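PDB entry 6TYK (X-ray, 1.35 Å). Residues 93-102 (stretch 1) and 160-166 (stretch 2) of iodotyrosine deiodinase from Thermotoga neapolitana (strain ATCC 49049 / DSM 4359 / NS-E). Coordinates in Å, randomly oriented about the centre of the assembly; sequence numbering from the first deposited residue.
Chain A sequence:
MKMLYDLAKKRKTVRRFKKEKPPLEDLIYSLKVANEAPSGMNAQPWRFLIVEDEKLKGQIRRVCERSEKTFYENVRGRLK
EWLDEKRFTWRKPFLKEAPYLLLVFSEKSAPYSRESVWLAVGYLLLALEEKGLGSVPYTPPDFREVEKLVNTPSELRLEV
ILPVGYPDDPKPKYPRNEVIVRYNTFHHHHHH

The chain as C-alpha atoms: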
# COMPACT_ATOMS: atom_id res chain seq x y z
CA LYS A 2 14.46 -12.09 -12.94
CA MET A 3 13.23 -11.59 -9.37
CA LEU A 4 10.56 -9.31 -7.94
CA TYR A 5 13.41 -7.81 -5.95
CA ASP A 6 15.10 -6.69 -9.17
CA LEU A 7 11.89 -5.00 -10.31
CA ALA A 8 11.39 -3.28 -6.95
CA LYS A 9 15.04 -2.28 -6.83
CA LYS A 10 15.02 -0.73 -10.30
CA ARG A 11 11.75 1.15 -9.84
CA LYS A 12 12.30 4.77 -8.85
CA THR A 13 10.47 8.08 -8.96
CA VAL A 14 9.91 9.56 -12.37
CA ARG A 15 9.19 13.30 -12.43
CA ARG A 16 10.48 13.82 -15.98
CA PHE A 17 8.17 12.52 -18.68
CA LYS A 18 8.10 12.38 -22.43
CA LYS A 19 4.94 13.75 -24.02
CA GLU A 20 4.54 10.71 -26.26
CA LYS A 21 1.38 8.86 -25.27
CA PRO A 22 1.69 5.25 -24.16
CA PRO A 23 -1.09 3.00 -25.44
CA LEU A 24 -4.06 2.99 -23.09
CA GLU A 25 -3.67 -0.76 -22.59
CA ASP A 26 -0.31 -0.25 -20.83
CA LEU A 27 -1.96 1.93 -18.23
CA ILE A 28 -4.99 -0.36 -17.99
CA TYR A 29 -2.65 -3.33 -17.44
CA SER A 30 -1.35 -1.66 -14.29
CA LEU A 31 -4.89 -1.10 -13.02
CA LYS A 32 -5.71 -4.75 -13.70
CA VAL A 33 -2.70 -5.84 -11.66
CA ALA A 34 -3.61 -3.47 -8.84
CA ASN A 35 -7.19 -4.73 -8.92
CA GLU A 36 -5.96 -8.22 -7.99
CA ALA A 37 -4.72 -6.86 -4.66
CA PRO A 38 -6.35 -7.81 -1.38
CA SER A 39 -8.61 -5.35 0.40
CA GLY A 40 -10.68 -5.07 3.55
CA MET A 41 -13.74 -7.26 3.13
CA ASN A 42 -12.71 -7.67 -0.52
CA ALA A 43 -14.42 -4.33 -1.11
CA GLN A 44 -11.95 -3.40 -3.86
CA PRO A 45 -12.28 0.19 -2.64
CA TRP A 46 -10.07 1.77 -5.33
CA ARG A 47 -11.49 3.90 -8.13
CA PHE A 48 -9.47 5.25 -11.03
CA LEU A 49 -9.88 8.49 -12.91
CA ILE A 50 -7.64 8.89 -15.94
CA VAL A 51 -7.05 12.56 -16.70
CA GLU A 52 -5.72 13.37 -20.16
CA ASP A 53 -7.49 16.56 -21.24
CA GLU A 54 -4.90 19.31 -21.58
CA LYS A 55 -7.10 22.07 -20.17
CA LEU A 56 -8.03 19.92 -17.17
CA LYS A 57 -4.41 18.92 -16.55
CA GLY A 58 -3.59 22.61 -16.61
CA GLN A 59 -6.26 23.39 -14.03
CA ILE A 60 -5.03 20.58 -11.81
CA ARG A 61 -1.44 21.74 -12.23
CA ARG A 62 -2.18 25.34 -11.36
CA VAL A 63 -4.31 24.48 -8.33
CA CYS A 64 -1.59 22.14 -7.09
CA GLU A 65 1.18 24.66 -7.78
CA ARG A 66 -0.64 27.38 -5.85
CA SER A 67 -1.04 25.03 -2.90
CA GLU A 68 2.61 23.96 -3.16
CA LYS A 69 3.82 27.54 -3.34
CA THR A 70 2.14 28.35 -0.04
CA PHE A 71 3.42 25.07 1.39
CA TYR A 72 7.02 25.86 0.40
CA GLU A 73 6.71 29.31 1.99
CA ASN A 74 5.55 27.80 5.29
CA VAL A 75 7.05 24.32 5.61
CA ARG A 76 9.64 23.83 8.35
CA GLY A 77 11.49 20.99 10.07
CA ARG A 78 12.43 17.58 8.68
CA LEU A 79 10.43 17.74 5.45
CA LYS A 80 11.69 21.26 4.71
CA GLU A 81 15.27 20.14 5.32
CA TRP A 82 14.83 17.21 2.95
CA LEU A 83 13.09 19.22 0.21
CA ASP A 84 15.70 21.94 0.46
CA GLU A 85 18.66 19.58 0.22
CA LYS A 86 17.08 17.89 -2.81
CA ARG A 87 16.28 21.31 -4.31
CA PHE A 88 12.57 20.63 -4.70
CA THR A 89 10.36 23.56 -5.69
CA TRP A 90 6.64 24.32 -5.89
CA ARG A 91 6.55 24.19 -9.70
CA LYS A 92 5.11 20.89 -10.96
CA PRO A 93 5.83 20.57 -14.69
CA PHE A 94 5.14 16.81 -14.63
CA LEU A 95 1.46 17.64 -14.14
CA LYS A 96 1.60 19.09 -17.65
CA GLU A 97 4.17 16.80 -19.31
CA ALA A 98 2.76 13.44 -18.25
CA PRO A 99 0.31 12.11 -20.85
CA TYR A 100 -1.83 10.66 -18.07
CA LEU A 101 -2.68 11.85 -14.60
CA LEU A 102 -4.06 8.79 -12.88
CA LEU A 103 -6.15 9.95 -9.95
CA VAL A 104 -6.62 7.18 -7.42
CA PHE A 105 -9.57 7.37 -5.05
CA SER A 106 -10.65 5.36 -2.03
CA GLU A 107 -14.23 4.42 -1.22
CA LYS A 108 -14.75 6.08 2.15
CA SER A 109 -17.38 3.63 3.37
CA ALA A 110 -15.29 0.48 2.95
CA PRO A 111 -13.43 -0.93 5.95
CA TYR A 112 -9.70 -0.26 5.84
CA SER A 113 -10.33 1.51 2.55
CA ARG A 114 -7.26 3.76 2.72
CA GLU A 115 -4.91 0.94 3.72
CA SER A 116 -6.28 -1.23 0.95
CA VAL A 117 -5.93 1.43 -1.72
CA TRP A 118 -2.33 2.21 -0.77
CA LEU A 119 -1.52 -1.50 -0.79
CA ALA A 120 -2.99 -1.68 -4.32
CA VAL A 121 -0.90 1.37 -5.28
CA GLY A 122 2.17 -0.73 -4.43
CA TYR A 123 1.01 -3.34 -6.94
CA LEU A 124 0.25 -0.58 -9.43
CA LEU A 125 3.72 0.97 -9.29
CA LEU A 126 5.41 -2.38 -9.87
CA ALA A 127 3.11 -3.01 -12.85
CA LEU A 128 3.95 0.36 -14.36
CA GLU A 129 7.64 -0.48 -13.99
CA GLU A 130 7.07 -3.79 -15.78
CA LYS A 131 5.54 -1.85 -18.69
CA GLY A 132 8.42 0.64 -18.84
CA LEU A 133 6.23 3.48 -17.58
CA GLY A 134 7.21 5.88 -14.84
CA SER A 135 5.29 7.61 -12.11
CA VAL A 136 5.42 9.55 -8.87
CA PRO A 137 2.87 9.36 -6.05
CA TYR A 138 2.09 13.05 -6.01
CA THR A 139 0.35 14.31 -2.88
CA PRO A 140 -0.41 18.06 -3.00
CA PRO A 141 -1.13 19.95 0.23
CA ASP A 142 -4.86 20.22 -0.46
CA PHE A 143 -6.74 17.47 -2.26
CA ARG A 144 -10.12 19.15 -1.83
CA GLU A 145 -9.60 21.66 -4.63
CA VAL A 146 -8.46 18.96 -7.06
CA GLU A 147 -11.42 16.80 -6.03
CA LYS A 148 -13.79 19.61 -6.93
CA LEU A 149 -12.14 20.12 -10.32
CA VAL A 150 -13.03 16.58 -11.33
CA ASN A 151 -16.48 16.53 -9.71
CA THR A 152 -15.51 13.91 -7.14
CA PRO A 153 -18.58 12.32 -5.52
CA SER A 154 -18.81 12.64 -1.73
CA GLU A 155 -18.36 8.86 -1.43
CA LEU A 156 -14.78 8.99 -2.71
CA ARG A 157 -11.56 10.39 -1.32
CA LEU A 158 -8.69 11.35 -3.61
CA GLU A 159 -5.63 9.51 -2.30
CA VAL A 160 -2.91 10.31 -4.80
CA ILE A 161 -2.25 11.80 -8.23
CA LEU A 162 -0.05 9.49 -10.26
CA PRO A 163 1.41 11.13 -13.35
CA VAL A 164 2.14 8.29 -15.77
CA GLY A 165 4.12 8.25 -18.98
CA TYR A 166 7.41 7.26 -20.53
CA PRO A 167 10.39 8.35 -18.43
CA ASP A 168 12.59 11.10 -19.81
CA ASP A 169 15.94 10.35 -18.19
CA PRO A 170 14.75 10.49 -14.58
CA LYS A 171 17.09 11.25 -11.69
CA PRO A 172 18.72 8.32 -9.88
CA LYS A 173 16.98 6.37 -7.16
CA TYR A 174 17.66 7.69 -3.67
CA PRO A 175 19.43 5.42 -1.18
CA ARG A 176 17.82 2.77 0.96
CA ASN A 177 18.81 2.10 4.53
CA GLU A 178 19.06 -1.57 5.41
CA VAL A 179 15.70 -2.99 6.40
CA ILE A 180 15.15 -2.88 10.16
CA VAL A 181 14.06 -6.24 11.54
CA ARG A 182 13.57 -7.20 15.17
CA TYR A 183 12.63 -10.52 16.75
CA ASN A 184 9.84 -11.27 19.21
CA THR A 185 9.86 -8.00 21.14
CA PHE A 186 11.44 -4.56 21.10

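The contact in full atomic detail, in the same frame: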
# COMPACT_ATOMS: atom_id res chain seq x y z
N PRO A 93 5.97 20.75 -13.24
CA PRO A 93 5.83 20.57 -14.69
C PRO A 93 5.38 19.16 -15.10
O PRO A 93 4.82 19.01 -16.18
CB PRO A 93 7.24 20.88 -15.22
CG PRO A 93 8.15 20.84 -14.03
CD PRO A 93 7.32 21.19 -12.84
N PHE A 94 5.59 18.15 -14.26
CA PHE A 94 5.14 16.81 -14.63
C PHE A 94 3.62 16.72 -14.73
O PHE A 94 3.09 15.83 -15.39
CB PHE A 94 5.69 15.71 -13.71
CG PHE A 94 5.45 15.94 -12.25
CD1 PHE A 94 4.21 15.70 -11.68
CD2 PHE A 94 6.48 16.33 -11.42
CE1 PHE A 94 4.00 15.88 -10.32
CE2 PHE A 94 6.28 16.52 -10.07
CZ PHE A 94 5.04 16.29 -9.51
N LEU A 95 2.92 17.64 -14.08
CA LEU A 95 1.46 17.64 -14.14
C LEU A 95 0.96 18.11 -15.50
O LEU A 95 -0.20 17.90 -15.86
CB LEU A 95 0.87 18.49 -13.01
CG LEU A 95 1.08 17.94 -11.60
CD1 LEU A 95 0.54 18.92 -10.57
CD2 LEU A 95 0.43 16.56 -11.42
N LYS A 96 1.86 18.74 -16.26
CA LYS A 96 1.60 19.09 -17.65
C LYS A 96 2.22 18.09 -18.62
O LYS A 96 1.57 17.70 -19.59
CB LYS A 96 2.13 20.50 -17.96
CG LYS A 96 2.10 20.88 -19.44
CD LYS A 96 2.58 22.31 -19.64
CE LYS A 96 2.71 22.65 -21.12
NZ LYS A 96 1.44 22.43 -21.86
N GLU A 97 3.46 17.66 -18.36
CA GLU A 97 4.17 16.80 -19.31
C GLU A 97 3.63 15.38 -19.40
O GLU A 97 3.56 14.80 -20.48
CB GLU A 97 5.67 16.75 -18.99
CG GLU A 97 6.38 18.10 -19.04
CD GLU A 97 6.34 18.76 -20.41
OE1 GLU A 97 5.40 19.55 -20.67
OE2 GLU A 97 7.27 18.52 -21.21
N ALA A 98 3.25 14.81 -18.26
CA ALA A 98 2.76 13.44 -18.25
C ALA A 98 1.51 13.32 -19.11
O ALA A 98 0.59 14.13 -19.00
CB ALA A 98 2.47 13.00 -16.82
N PRO A 99 1.48 12.32 -19.99
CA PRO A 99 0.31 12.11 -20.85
C PRO A 99 -0.92 11.68 -20.07
O PRO A 99 -2.04 11.93 -20.52
CB PRO A 99 0.77 11.00 -21.82
CG PRO A 99 1.90 10.33 -21.11
CD PRO A 99 2.59 11.41 -20.33
N TYR A 100 -0.72 11.06 -18.92
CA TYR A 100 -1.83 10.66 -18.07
C TYR A 100 -1.61 11.18 -16.66
O TYR A 100 -0.50 11.08 -16.14
CB TYR A 100 -1.89 9.14 -17.94
CG TYR A 100 -2.10 8.35 -19.21
CD1 TYR A 100 -3.35 8.28 -19.80
CD2 TYR A 100 -1.07 7.62 -19.77
CE1 TYR A 100 -3.55 7.53 -20.94
CE2 TYR A 100 -1.26 6.87 -20.91
CZ TYR A 100 -2.50 6.84 -21.49
OH TYR A 100 -2.69 6.09 -22.63
N LEU A 101 -2.66 11.72 -16.05
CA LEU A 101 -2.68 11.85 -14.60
C LEU A 101 -3.69 10.84 -14.09
O LEU A 101 -4.89 10.96 -14.33
CB LEU A 101 -3.07 13.25 -14.15
CG LEU A 101 -2.25 14.39 -14.74
CD1 LEU A 101 -2.75 15.71 -14.18
CD2 LEU A 101 -0.77 14.20 -14.45
N LEU A 102 -3.19 9.81 -13.42
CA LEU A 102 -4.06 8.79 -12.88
C LEU A 102 -4.42 9.19 -11.46
O LEU A 102 -3.56 9.20 -10.57
CB LEU A 102 -3.35 7.44 -12.88
CG LEU A 102 -4.14 6.31 -12.21
CD1 LEU A 102 -5.42 5.95 -13.00
CD2 LEU A 102 -3.27 5.08 -12.02
N VAL A 160 -4.19 10.00 -4.19
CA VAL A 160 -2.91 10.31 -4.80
C VAL A 160 -3.13 10.63 -6.27
O VAL A 160 -4.06 10.12 -6.89
CB VAL A 160 -1.91 9.14 -4.64
CG1 VAL A 160 -2.40 7.87 -5.35
CG2 VAL A 160 -0.55 9.53 -5.15
N ILE A 161 -2.30 11.52 -6.80
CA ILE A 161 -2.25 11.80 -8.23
C ILE A 161 -1.01 11.11 -8.74
O ILE A 161 0.10 11.41 -8.29
CB ILE A 161 -2.13 13.31 -8.48
CG1 ILE A 161 -3.38 14.03 -7.95
CG2 ILE A 161 -1.90 13.60 -9.97
CD1 ILE A 161 -3.19 15.53 -7.87
N LEU A 162 -1.18 10.20 -9.68
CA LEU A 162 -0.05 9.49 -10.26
C LEU A 162 0.14 9.90 -11.71
O LEU A 162 -0.52 9.37 -12.60
CB LEU A 162 -0.27 7.98 -10.22
CG LEU A 162 -0.31 7.32 -8.84
CD1 LEU A 162 -0.90 5.93 -8.97
CD2 LEU A 162 1.09 7.22 -8.25
N PRO A 163 1.05 10.86 -11.96
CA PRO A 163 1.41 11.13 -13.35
C PRO A 163 2.04 9.88 -13.93
O PRO A 163 2.88 9.26 -13.27
CB PRO A 163 2.43 12.26 -13.24
CG PRO A 163 2.21 12.85 -11.87
CD PRO A 163 1.80 11.70 -11.01
N VAL A 164 1.62 9.49 -15.13
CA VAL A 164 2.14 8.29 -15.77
C VAL A 164 2.53 8.60 -17.20
O VAL A 164 1.80 9.27 -17.92
CB VAL A 164 1.11 7.15 -15.76
CG1 VAL A 164 1.65 5.93 -16.52
CG2 VAL A 164 0.76 6.77 -14.33
N GLY A 165 3.68 8.10 -17.61
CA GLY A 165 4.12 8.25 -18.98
C GLY A 165 5.47 7.59 -19.14
O GLY A 165 5.96 6.91 -18.23
N TYR A 166 6.08 7.78 -20.30
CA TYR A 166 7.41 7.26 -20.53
C TYR A 166 8.42 8.16 -19.83
O TYR A 166 8.32 9.38 -19.91
CB TYR A 166 7.71 7.26 -22.03
CG TYR A 166 6.84 6.30 -22.81
CD1 TYR A 166 6.90 4.94 -22.55
CD2 TYR A 166 5.98 6.75 -23.80
CE1 TYR A 166 6.13 4.05 -23.26
CE2 TYR A 166 5.20 5.86 -24.51
CZ TYR A 166 5.28 4.51 -24.23
OH TYR A 166 4.51 3.61 -24.93

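The two stretches meet as antiparallel neighbours in a β-sheet, their strand axes running at 150° to one another. Residues 100-102 lie against 162-164, and stretch 1 reaches this strand from a short helical segment that ends at E97, whose turn also leans on the partner.

Four backbone hydrogen bonds hold the register, in two reciprocal pairs. Y100 N donates to V164 O (3.2 Å) and V164 N to Y100 O (2.8 Å); two residues further on, L102 N donates to L162 O (2.8 Å) and L162 N to L102 O (2.7 Å). The Y100 N bond is the longest and most bent of the four, with an angle of 148° at the hydrogen. Between these pairs, L101 faces P163 as a non-hydrogen-bonded pair, with their CA atoms 4.3 Å apart. Proline, which has no amide hydrogen, costs the ladder nothing at this position, because its nitrogen is not called on to donate across this pair. Its CA instead makes a CA-H...O contact with Y100 O, P163 CA to Y100 O being 3.4 Å, so that this carbonyl receives both V164 N and a weakly polarised C-H.

The side chains alternate between the two faces of the sheet. On the face shared by Y100, L102, L162 and V164, apolar groups meet in register: Y100 CB lies 4.2 Å from V164 CB, and L102 CD2 lies 4.0 Å from L162 CD1. A diagonal contact, L102 CB to V164 CG2 at 4.4 Å, links the two pairs. L102, L162 and V164 suit this buried layer because their side chains carry no polar atoms that would need a partner; that of Y100 does carry one, and its OH is hydrogen-bonded elsewhere in the structure.

On the other face, P163 is the centre of a hydrophobic cluster. L101 CD2 approaches P163 CB at 3.9 Å, while the helix supplies F94, whose CD1 is 3.5 Å from P163 CG, and L95, whose CD2 is 4.1 Å from the same P163 CG. The L95 side chain leaves its backbone sideways, yet its end reaches inward, and CD2 also touches I161 CG2 at 4.0 Å. Just after the helix, A98 places its small methyl against the same proline, A98 CB to P163 CB being 3.7 Å.

Where the chain turns from helix to strand, P99 packs against backbone: P99 CD is 3.3 Å from V164 O, and P99 CG is 3.7 Å from G165 CA. Glycine fits here because an ideal CB on G165 would sit 2.5 Å from P99 CD, a clash.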